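Local coordinates for accelerated cell death 11 (Arabidopsis thaliana, PDB 4NT1), which selectively transfers ceramide-1-phosphate and phytoceramide-1-phosphate between membranes and leaves ceramide and glycosphingolipids untransported, at residues Arg100-Val105 against Asn196-Lys201. Numbering follows the deposited sequence.
Sequences RNLLRV and NLFLSK
Phe198 turns its CG opposite its own carbonyl carbon (chi1 -73°), and this aims the ring at helix 98-121. Leu103 CG is anti to the backbone N (chi1 -177°), and its CD1 lies over one face of the ring, offset toward the rim and 4.3 Å above the plane. Leu102 has the same first torsion (180°), and its CD2 comes in obliquely, 4.0 Å from Phe198 CE1. The ring of Phe198 reaches between these two leucines. Its far end meets the base of Leu103, where Phe198 CZ lies 3.8 Å from Leu103 CB. Phe198 CZ is equally near the backbone, 3.8 Å from Leu103 N. No hydrogen bond joins the segments, and all three touching residues are buried. Met83 of helix 79-88 packs against both Leu102 and Phe198, while Ile205 also touches the Phe198 side chain. Within 196-201, Asn196 O accepts two hydrogen bonds from Ser200, one from N at 2.9 Å and one from OG at 2.7 Å. The two donors reach it from opposite faces of the carbonyl plane. Arg100 and Arg104 belong to the binding site for the N-acylsphingoid base 1-phosphate; this structure is the apo form. Arg104 also forms a salt bridge with the C-terminal carboxylate of Trp207. The contact thus joins the C-terminal helix to helix 98-121 by apolar helix-helix packing within the all-helical GLTP fold.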
ATOM      1  N   ARG A 100      -7.062 -13.222   0.219  1.00 17.54           N
ATOM      2  CA  ARG A 100      -6.531 -12.828   1.526  1.00 19.54           C
ATOM      3  C   ARG A 100      -5.286 -11.958   1.359  1.00 20.48           C
ATOM      4  O   ARG A 100      -5.139 -10.926   2.024  1.00 21.54           O
ATOM      5  CB  ARG A 100      -6.215 -14.067   2.373  1.00 24.81           C
ATOM      6  CG  ARG A 100      -5.609 -13.757   3.740  1.00 28.36           C
ATOM      7  CD  ARG A 100      -5.562 -15.016   4.614  1.00 27.65           C
ATOM      8  NE  ARG A 100      -4.963 -14.751   5.917  1.00 38.51           N
ATOM      9  CZ  ARG A 100      -5.652 -14.596   7.040  1.00 45.45           C
ATOM     10  NH1 ARG A 100      -6.979 -14.694   7.032  1.00 45.44           N
ATOM     11  NH2 ARG A 100      -5.015 -14.354   8.175  1.00 56.00           N
ATOM     12  N   ASN A 101      -4.386 -12.373   0.476  1.00 19.55           N
ATOM     13  CA  ASN A 101      -3.175 -11.596   0.254  1.00 19.36           C
ATOM     14  C   ASN A 101      -3.491 -10.244  -0.369  1.00 19.32           C
ATOM     15  O   ASN A 101      -2.884  -9.238  -0.011  1.00 17.56           O
ATOM     16  CB  ASN A 101      -2.151 -12.397  -0.540  1.00 21.77           C
ATOM     17  CG  ASN A 101      -1.586 -13.544   0.276  1.00 23.81           C
ATOM     18  OD1 ASN A 101      -1.639 -13.516   1.504  1.00 34.67           O
ATOM     19  ND2 ASN A 101      -1.052 -14.545  -0.388  1.00 27.52           N
ATOM     20  N   LEU A 102      -4.489 -10.215  -1.252  1.00 15.90           N
ATOM     21  CA  LEU A 102      -4.956  -8.949  -1.816  1.00 17.11           C
ATOM     22  C   LEU A 102      -5.407  -7.966  -0.738  1.00 17.29           C
ATOM     23  O   LEU A 102      -5.080  -6.776  -0.806  1.00 16.52           O
ATOM     24  CB  LEU A 102      -6.083  -9.174  -2.830  1.00 17.12           C
ATOM     25  CG  LEU A 102      -6.643  -7.898  -3.473  1.00 15.43           C
ATOM     26  CD1 LEU A 102      -5.559  -7.126  -4.255  1.00 20.48           C
ATOM     27  CD2 LEU A 102      -7.820  -8.222  -4.381  1.00 15.93           C
ATOM     28  N   LEU A 103      -6.181  -8.449   0.236  1.00 18.31           N
ATOM     29  CA  LEU A 103      -6.647  -7.589   1.310  1.00 18.22           C
ATOM     30  C   LEU A 103      -5.457  -7.007   2.076  1.00 18.43           C
ATOM     31  O   LEU A 103      -5.449  -5.824   2.424  1.00 17.95           O
ATOM     32  CB  LEU A 103      -7.592  -8.356   2.240  1.00 16.82           C
ATOM     33  CG  LEU A 103      -8.230  -7.583   3.389  1.00 20.38           C
ATOM     34  CD1 LEU A 103      -8.976  -6.370   2.856  1.00 19.39           C
ATOM     35  CD2 LEU A 103      -9.168  -8.504   4.158  1.00 22.26           C
ATOM     36  N   ARG A 104      -4.450  -7.831   2.342  1.00 17.95           N
ATOM     37  CA  ARG A 104      -3.261  -7.346   3.040  1.00 18.98           C
ATOM     38  C   ARG A 104      -2.500  -6.294   2.220  1.00 18.62           C
ATOM     39  O   ARG A 104      -2.057  -5.261   2.760  1.00 19.23           O
ATOM     40  CB  ARG A 104      -2.329  -8.498   3.435  1.00 21.95           C
ATOM     41  CG  ARG A 104      -2.666  -9.108   4.796  1.00 26.95           C
ATOM     42  CD  ARG A 104      -3.628 -10.265   4.677  1.00 31.06           C
ATOM     43  NE  ARG A 104      -4.063 -10.734   5.990  1.00 35.21           N
ATOM     44  CZ  ARG A 104      -5.312 -10.646   6.439  1.00 35.00           C
ATOM     45  NH1 ARG A 104      -5.621 -11.098   7.646  1.00 33.75           N
ATOM     46  NH2 ARG A 104      -6.260 -10.118   5.676  1.00 32.68           N
ATOM     47  N   VAL A 105      -2.373  -6.536   0.921  1.00 16.33           N
ATOM     48  CA  VAL A 105      -1.700  -5.588   0.040  1.00 17.21           C
ATOM     49  C   VAL A 105      -2.468  -4.266   0.001  1.00 18.12           C
ATOM     50  O   VAL A 105      -1.880  -3.192   0.117  1.00 17.03           O
ATOM     51  CB  VAL A 105      -1.505  -6.163  -1.369  1.00 17.86           C
ATOM     52  CG1 VAL A 105      -1.060  -5.067  -2.324  1.00 18.36           C
ATOM     53  CG2 VAL A 105      -0.472  -7.286  -1.324  1.00 16.92           C
ATOM     54  N   ASN A 196     -14.361  -2.247  -2.764  1.00 21.75           N
ATOM     55  CA  ASN A 196     -15.638  -2.597  -3.381  1.00 20.40           C
ATOM     56  C   ASN A 196     -15.705  -4.021  -3.941  1.00 25.02           C
ATOM     57  O   ASN A 196     -16.763  -4.644  -3.905  1.00 27.08           O
ATOM     58  CB  ASN A 196     -16.047  -1.568  -4.447  1.00 23.58           C
ATOM     59  CG  ASN A 196     -16.528  -0.264  -3.839  1.00 32.67           C
ATOM     60  OD1 ASN A 196     -16.933  -0.220  -2.678  1.00 32.62           O
ATOM     61  ND2 ASN A 196     -16.499   0.802  -4.624  1.00 32.54           N
ATOM     62  N   LEU A 197     -14.593  -4.538  -4.459  1.00 22.02           N
ATOM     63  CA  LEU A 197     -14.565  -5.945  -4.867  1.00 21.61           C
ATOM     64  C   LEU A 197     -14.970  -6.845  -3.696  1.00 23.98           C
ATOM     65  O   LEU A 197     -15.681  -7.840  -3.884  1.00 24.12           O
ATOM     66  CB  LEU A 197     -13.188  -6.365  -5.377  1.00 24.79           C
ATOM     67  CG  LEU A 197     -12.712  -5.688  -6.659  1.00 24.06           C
ATOM     68  CD1 LEU A 197     -11.387  -6.276  -7.080  1.00 27.60           C
ATOM     69  CD2 LEU A 197     -13.753  -5.846  -7.764  1.00 25.64           C
ATOM     70  N   PHE A 198     -14.506  -6.498  -2.498  1.00 21.37           N
ATOM     71  CA  PHE A 198     -14.816  -7.276  -1.295  1.00 20.93           C
ATOM     72  C   PHE A 198     -16.251  -7.017  -0.831  1.00 25.01           C
ATOM     73  O   PHE A 198     -17.014  -7.952  -0.584  1.00 26.33           O
ATOM     74  CB  PHE A 198     -13.836  -6.957  -0.150  1.00 20.74           C
ATOM     75  CG  PHE A 198     -12.454  -7.525  -0.349  1.00 20.88           C
ATOM     76  CD1 PHE A 198     -11.550  -6.907  -1.203  1.00 20.76           C
ATOM     77  CD2 PHE A 198     -12.062  -8.685   0.317  1.00 20.95           C
ATOM     78  CE1 PHE A 198     -10.278  -7.428  -1.389  1.00 22.88           C
ATOM     79  CE2 PHE A 198     -10.792  -9.216   0.137  1.00 19.41           C
ATOM     80  CZ  PHE A 198      -9.898  -8.588  -0.722  1.00 18.93           C
ATOM     81  N   LEU A 199     -16.609  -5.743  -0.710  1.00 24.86           N
ATOM     82  CA  LEU A 199     -17.900  -5.362  -0.147  1.00 24.55           C
ATOM     83  C   LEU A 199     -19.092  -5.754  -1.015  1.00 25.97           C
ATOM     84  O   LEU A 199     -20.156  -6.089  -0.494  1.00 26.46           O
ATOM     85  CB  LEU A 199     -17.937  -3.858   0.144  1.00 25.94           C
ATOM     86  CG  LEU A 199     -16.861  -3.371   1.113  1.00 27.00           C
ATOM     87  CD1 LEU A 199     -16.845  -1.848   1.174  1.00 25.54           C
ATOM     88  CD2 LEU A 199     -17.069  -3.972   2.481  1.00 28.96           C
ATOM     89  N   SER A 200     -18.910  -5.715  -2.330  1.00 25.40           N
ATOM     90  CA  SER A 200     -19.980  -6.057  -3.269  1.00 26.00           C
ATOM     91  C   SER A 200     -20.247  -7.559  -3.289  1.00 31.27           C
ATOM     92  O   SER A 200     -21.284  -8.010  -3.782  1.00 34.56           O
ATOM     93  CB  SER A 200     -19.640  -5.565  -4.680  1.00 32.04           C
ATOM     94  OG  SER A 200     -18.534  -6.269  -5.225  1.00 27.91           O
ATOM     95  N   LYS A 201     -19.305  -8.332  -2.758  1.00 25.26           N
ATOM     96  CA  LYS A 201     -19.486  -9.779  -2.641  1.00 29.98           C
ATOM     97  C   LYS A 201     -19.704 -10.197  -1.188  1.00 30.79           C
ATOM     98  O   LYS A 201     -19.607 -11.380  -0.853  1.00 28.62           O
ATOM     99  CB  LYS A 201     -18.293 -10.526  -3.243  1.00 29.00           C
ATOM    100  CG  LYS A 201     -18.191 -10.391  -4.761  1.00 32.66           C
ATOM    101  CD  LYS A 201     -19.483 -10.855  -5.435  1.00 34.26           C
ATOM    102  CE  LYS A 201     -19.315 -11.015  -6.942  1.00 36.32           C
ATOM    103  NZ  LYS A 201     -19.032  -9.724  -7.631  1.00 38.05           N
TER